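Local coordinates for envelope glycoprotein (Thogoto virus, PDB 5XEA) that attaches the virus to its host-cell receptor and then drives fusion of the viral envelope with the host membrane, at residues B[110-123]-B[134-146]. Sequence-based numbering, arbitrary orientation.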
loop_
_atom_site.group_PDB
_atom_site.type_symbol
_atom_site.label_atom_id
_atom_site.label_comp_id
_atom_site.label_asym_id
_atom_site.label_seq_id
_atom_site.Cartn_x
_atom_site.Cartn_y
_atom_site.Cartn_z
ATOM N N LEU B 110 32.431 16.003 33.220
ATOM C CA LEU B 110 32.818 14.661 32.800
ATOM C C LEU B 110 33.346 14.704 31.374
ATOM O O LEU B 110 32.799 15.407 30.522
ATOM C CB LEU B 110 31.639 13.687 32.881
ATOM C CG LEU B 110 30.898 13.622 34.209
ATOM C CD1 LEU B 110 29.800 12.571 34.137
ATOM C CD2 LEU B 110 31.896 13.340 35.344
ATOM N N ASP B 111 34.423 13.958 31.127
ATOM C CA ASP B 111 34.967 13.818 29.784
ATOM C C ASP B 111 34.284 12.625 29.127
ATOM O O ASP B 111 34.505 11.480 29.560
ATOM C CB ASP B 111 36.479 13.628 29.826
ATOM C CG ASP B 111 37.076 13.272 28.468
ATOM O OD1 ASP B 111 36.375 13.366 27.432
ATOM O OD2 ASP B 111 38.265 12.889 28.432
ATOM N N PRO B 112 33.471 12.829 28.093
ATOM C CA PRO B 112 32.681 11.732 27.525
ATOM C C PRO B 112 33.394 10.923 26.454
ATOM O O PRO B 112 32.761 10.045 25.862
ATOM C CB PRO B 112 31.482 12.479 26.929
ATOM C CG PRO B 112 32.061 13.792 26.479
ATOM C CD PRO B 112 33.145 14.130 27.482
ATOM N N ALA B 113 34.676 11.173 26.192
ATOM C CA ALA B 113 35.385 10.514 25.095
ATOM C C ALA B 113 36.728 9.950 25.595
ATOM O O ALA B 113 37.804 10.397 25.197
ATOM C CB ALA B 113 35.585 11.499 23.936
ATOM N N LYS B 114 36.672 8.937 26.468
ATOM C CA LYS B 114 37.870 8.279 26.989
ATOM C C LYS B 114 37.991 6.814 26.604
ATOM O O LYS B 114 39.110 6.321 26.468
ATOM C CB LYS B 114 37.928 8.377 28.524
ATOM C CG LYS B 114 38.006 9.811 29.037
ATOM C CD LYS B 114 38.187 9.884 30.544
ATOM C CE LYS B 114 39.656 9.867 30.938
ATOM N NZ LYS B 114 39.809 10.113 32.399
ATOM N N HIS B 115 36.880 6.108 26.419
ATOM C CA HIS B 115 36.892 4.710 26.018
ATOM C C HIS B 115 36.166 4.561 24.685
ATOM O O HIS B 115 35.460 5.471 24.238
ATOM C CB HIS B 115 36.260 3.846 27.107
ATOM C CG HIS B 115 36.874 4.074 28.455
ATOM N ND1 HIS B 115 38.047 3.465 28.844
ATOM C CD2 HIS B 115 36.510 4.890 29.475
ATOM C CE1 HIS B 115 38.355 3.868 30.062
ATOM N NE2 HIS B 115 37.443 4.732 30.467
ATOM N N TRP B 116 36.383 3.414 24.031
ATOM C CA TRP B 116 35.800 3.113 22.731
ATOM C C TRP B 116 35.272 1.685 22.708
ATOM O O TRP B 116 35.838 0.778 23.324
ATOM C CB TRP B 116 36.820 3.294 21.586
ATOM C CG TRP B 116 37.225 4.714 21.380
ATOM C CD1 TRP B 116 38.239 5.374 22.007
ATOM C CD2 TRP B 116 36.610 5.665 20.498
ATOM N NE1 TRP B 116 38.297 6.678 21.571
ATOM C CE2 TRP B 116 37.307 6.882 20.644
ATOM C CE3 TRP B 116 35.534 5.606 19.608
ATOM C CZ2 TRP B 116 36.969 8.030 19.928
ATOM C CZ3 TRP B 116 35.198 6.747 18.898
ATOM C CH2 TRP B 116 35.914 7.942 19.061
ATOM N N ALA B 117 34.187 1.503 21.970
ATOM C CA ALA B 117 33.550 0.204 21.799
ATOM C C ALA B 117 32.619 0.297 20.593
ATOM O O ALA B 117 32.232 1.401 20.199
ATOM C CB ALA B 117 32.780 -0.213 23.069
ATOM N N PRO B 118 32.265 -0.839 19.980
ATOM C CA PRO B 118 31.264 -0.775 18.901
ATOM C C PRO B 118 29.922 -0.273 19.401
ATOM O O PRO B 118 29.199 0.407 18.662
ATOM C CB PRO B 118 31.166 -2.227 18.407
ATOM C CG PRO B 118 32.229 -3.005 19.169
ATOM C CD PRO B 118 32.578 -2.229 20.369
ATOM N N ARG B 119 29.580 -0.598 20.648
ATOM C CA ARG B 119 28.350 -0.197 21.311
ATOM C C ARG B 119 28.556 -0.369 22.812
ATOM O O ARG B 119 29.399 -1.151 23.257
ATOM C CB ARG B 119 27.151 -1.020 20.840
ATOM C CG ARG B 119 27.264 -2.518 21.097
ATOM C CD ARG B 119 26.271 -3.284 20.236
ATOM N NE ARG B 119 26.374 -2.917 18.820
ATOM C CZ ARG B 119 27.318 -3.370 17.999
ATOM N NH1 ARG B 119 28.248 -4.199 18.461
ATOM N NH2 ARG B 119 27.340 -2.997 16.721
ATOM N N LYS B 120 27.756 0.353 23.587
ATOM C CA LYS B 120 27.870 0.288 25.039
ATOM C C LYS B 120 26.509 0.568 25.653
ATOM O O LYS B 120 25.856 1.547 25.289
ATOM C CB LYS B 120 28.915 1.294 25.533
ATOM C CG LYS B 120 28.968 1.537 27.026
ATOM C CD LYS B 120 29.931 0.595 27.707
ATOM C CE LYS B 120 30.141 0.968 29.172
ATOM N NZ LYS B 120 28.860 0.930 29.932
ATOM N N GLU B 121 26.082 -0.283 26.579
ATOM C CA GLU B 121 24.863 -0.050 27.343
ATOM C C GLU B 121 25.220 0.192 28.809
ATOM O O GLU B 121 26.178 -0.383 29.335
ATOM C CB GLU B 121 23.894 -1.227 27.225
ATOM C CG GLU B 121 22.511 -0.940 27.823
ATOM C CD GLU B 121 21.843 0.306 27.210
ATOM O OE1 GLU B 121 21.879 1.376 27.850
ATOM O OE2 GLU B 121 21.281 0.221 26.090
ATOM N N LEU B 122 24.457 1.059 29.458
ATOM C CA LEU B 122 24.740 1.432 30.835
ATOM C C LEU B 122 23.991 0.505 31.782
ATOM O O LEU B 122 23.054 -0.178 31.391
ATOM C CB LEU B 122 24.361 2.894 31.101
ATOM C CG LEU B 122 22.925 3.409 30.950
ATOM C CD1 LEU B 122 22.006 3.061 32.113
ATOM C CD2 LEU B 122 22.985 4.932 30.761
ATOM N N VAL B 123 24.448 0.468 33.029
ATOM C CA VAL B 123 23.773 -0.205 34.131
ATOM C C VAL B 123 23.251 0.889 35.044
ATOM O O VAL B 123 23.973 1.845 35.337
ATOM C CB VAL B 123 24.724 -1.140 34.903
ATOM C CG1 VAL B 123 23.975 -1.870 36.019
ATOM C CG2 VAL B 123 25.368 -2.151 33.971
ATOM N N HIS B 134 29.744 9.554 51.093
ATOM C CA HIS B 134 29.125 9.721 49.791
ATOM C C HIS B 134 29.439 8.521 48.906
ATOM O O HIS B 134 30.474 7.860 49.065
ATOM C CB HIS B 134 29.628 10.985 49.115
ATOM C CG HIS B 134 29.300 12.232 49.862
ATOM N ND1 HIS B 134 28.249 13.047 49.516
ATOM C CD2 HIS B 134 29.879 12.800 50.946
ATOM C CE1 HIS B 134 28.193 14.069 50.351
ATOM N NE2 HIS B 134 29.174 13.946 51.223
ATOM N N MET B 135 28.543 8.242 47.961
ATOM C CA MET B 135 28.801 7.148 47.043
ATOM C C MET B 135 28.407 7.571 45.635
ATOM O O MET B 135 27.381 8.223 45.435
ATOM C CB MET B 135 28.074 5.874 47.480
ATOM C CG MET B 135 28.559 4.635 46.717
ATOM S SD MET B 135 27.977 3.091 47.411
ATOM C CE MET B 135 29.133 2.910 48.772
ATOM N N CYS B 136 29.260 7.224 44.676
ATOM C CA CYS B 136 29.189 7.692 43.302
ATOM C C CYS B 136 29.054 6.487 42.378
ATOM O O CYS B 136 29.813 5.518 42.489
ATOM C CB CYS B 136 30.440 8.514 42.949
ATOM S SG CYS B 136 30.638 9.007 41.210
ATOM N N ASN B 137 28.067 6.531 41.495
ATOM C CA ASN B 137 27.972 5.545 40.424
ATOM C C ASN B 137 27.841 6.291 39.113
ATOM O O ASN B 137 26.978 7.168 38.979
ATOM C CB ASN B 137 26.789 4.588 40.628
ATOM C CG ASN B 137 27.151 3.388 41.484
ATOM O OD1 ASN B 137 27.830 2.469 41.024
ATOM N ND2 ASN B 137 26.696 3.389 42.739
ATOM N N ILE B 138 28.717 5.969 38.161
ATOM C CA ILE B 138 28.636 6.496 36.808
ATOM C C ILE B 138 28.725 5.342 35.818
ATOM O O ILE B 138 29.620 4.493 35.924
ATOM C CB ILE B 138 29.755 7.507 36.510
ATOM C CG1 ILE B 138 29.827 8.599 37.574
ATOM C CG2 ILE B 138 29.589 8.101 35.090
ATOM C CD1 ILE B 138 30.917 9.594 37.281
ATOM N N ASP B 139 27.833 5.342 34.818
ATOM C CA ASP B 139 27.969 4.422 33.692
ATOM C C ASP B 139 27.480 5.122 32.434
ATOM O O ASP B 139 26.829 6.173 32.482
ATOM C CB ASP B 139 27.228 3.096 33.937
ATOM C CG ASP B 139 27.741 1.955 33.045
ATOM O OD1 ASP B 139 28.717 2.171 32.274
ATOM O OD2 ASP B 139 27.152 0.851 33.107
ATOM N N TRP B 140 27.831 4.544 31.291
ATOM C CA TRP B 140 27.626 5.206 30.012
ATOM C C TRP B 140 26.895 4.287 29.051
ATOM O O TRP B 140 27.012 3.064 29.132
ATOM C CB TRP B 140 28.975 5.636 29.384
ATOM C CG TRP B 140 29.653 6.708 30.161
ATOM C CD1 TRP B 140 30.392 6.553 31.307
ATOM C CD2 TRP B 140 29.618 8.111 29.890
ATOM N NE1 TRP B 140 30.838 7.772 31.747
ATOM C CE2 TRP B 140 30.364 8.750 30.912
ATOM C CE3 TRP B 140 29.036 8.895 28.879
ATOM C CZ2 TRP B 140 30.548 10.134 30.950
ATOM C CZ3 TRP B 140 29.208 10.264 28.917
ATOM C CH2 TRP B 140 29.971 10.874 29.950
ATOM N N ARG B 141 26.162 4.897 28.120
ATOM C CA ARG B 141 25.687 4.205 26.929
ATOM C C ARG B 141 26.084 5.030 25.714
ATOM O O ARG B 141 26.154 6.263 25.775
ATOM C CB ARG B 141 24.166 3.974 26.923
ATOM C CG ARG B 141 23.343 5.247 26.709
ATOM C CD ARG B 141 21.888 5.067 27.147
ATOM N NE ARG B 141 21.294 3.903 26.478
ATOM C CZ ARG B 141 20.473 3.967 25.431
ATOM N NH1 ARG B 141 20.129 5.136 24.914
ATOM N NH2 ARG B 141 19.991 2.853 24.899
ATOM N N CYS B 142 26.353 4.339 24.616
ATOM C CA CYS B 142 26.587 5.039 23.360
ATOM C C CYS B 142 26.348 4.073 22.213
ATOM O O CYS B 142 26.358 2.851 22.392
ATOM C CB CYS B 142 27.998 5.634 23.303
ATOM S SG CYS B 142 29.313 4.403 23.403
ATOM N N GLY B 143 26.129 4.632 21.037
ATOM C CA GLY B 143 25.885 3.804 19.871
ATOM C C GLY B 143 25.912 4.660 18.627
ATOM O O GLY B 143 25.766 5.887 18.690
ATOM N N VAL B 144 26.102 3.999 17.487
ATOM C CA VAL B 144 26.219 4.711 16.218
ATOM C C VAL B 144 25.658 3.826 15.116
ATOM O O VAL B 144 25.781 2.596 15.162
ATOM C CB VAL B 144 27.676 5.121 15.929
ATOM C CG1 VAL B 144 28.568 3.886 15.779
ATOM C CG2 VAL B 144 27.768 6.011 14.672
ATOM N N THR B 145 25.017 4.456 14.134
ATOM C CA THR B 145 24.631 3.783 12.906
ATOM C C THR B 145 25.013 4.658 11.721
ATOM O O THR B 145 25.012 5.891 11.805
ATOM C CB THR B 145 23.116 3.459 12.856
ATOM O OG1 THR B 145 22.862 2.477 11.843
ATOM C CG2 THR B 145 22.288 4.703 12.527
ATOM N N THR B 146 25.350 4.002 10.617
ATOM C CA THR B 146 25.512 4.655 9.320
ATOM C C THR B 146 24.619 3.894 8.355
ATOM O O THR B 146 24.849 2.707 8.102
ATOM C CB THR B 146 26.963 4.644 8.838
ATOM O OG1 THR B 146 27.437 3.290 8.782
ATOM C CG2 THR B 146 27.851 5.465 9.766
HETATM O O HOH W 1 26.206 0.896 18.032
#
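Trp140 meets Pro112 with the far end of its indole, CH2 lying 3.7 Å from Pro112 CB, while Leu110 CD1 approaches CZ2; a broad ring suits this place because it spans both apolar residues, and its NE1 is hydrogen-bonded to Asp93 O. The returning chain pairs with strand 133-156 through one antiparallel hydrogen-bonded pair, Lys120 with Cys142; Cys142 forms a disulfide with Cys89. Lys120 is long and flexible enough to turn back along the strand: bends at chi2 (90°) and chi4 (60°) bring NZ to Asp139 OD1 at 2.7 Å, on the syn side but tilted out of the carboxylate plane, and to the carbonyls of Trp140 and Glu121. Asp139, short and two-pronged, uses OD2 to accept from Val123 N (2.7 Å), whereas OD1 also accepts from Trp140 N. Glu121 and Arg141 run side by side, their flat groups 19° from coplanar. Arg141 NE donates to Glu121 OE1 (2.9 Å) and Arg141 NH2 to Glu121 OE2 (3.2 Å), each on a syn lone pair, and NH2 also reaches Ser429 O; Leu122 N donates to OE1 from the anti side, also tilted from the plane. With several donors each, both carboxylates probably stay ionised, and paired charges fasten an irregular segment where backbone pairing is sparse.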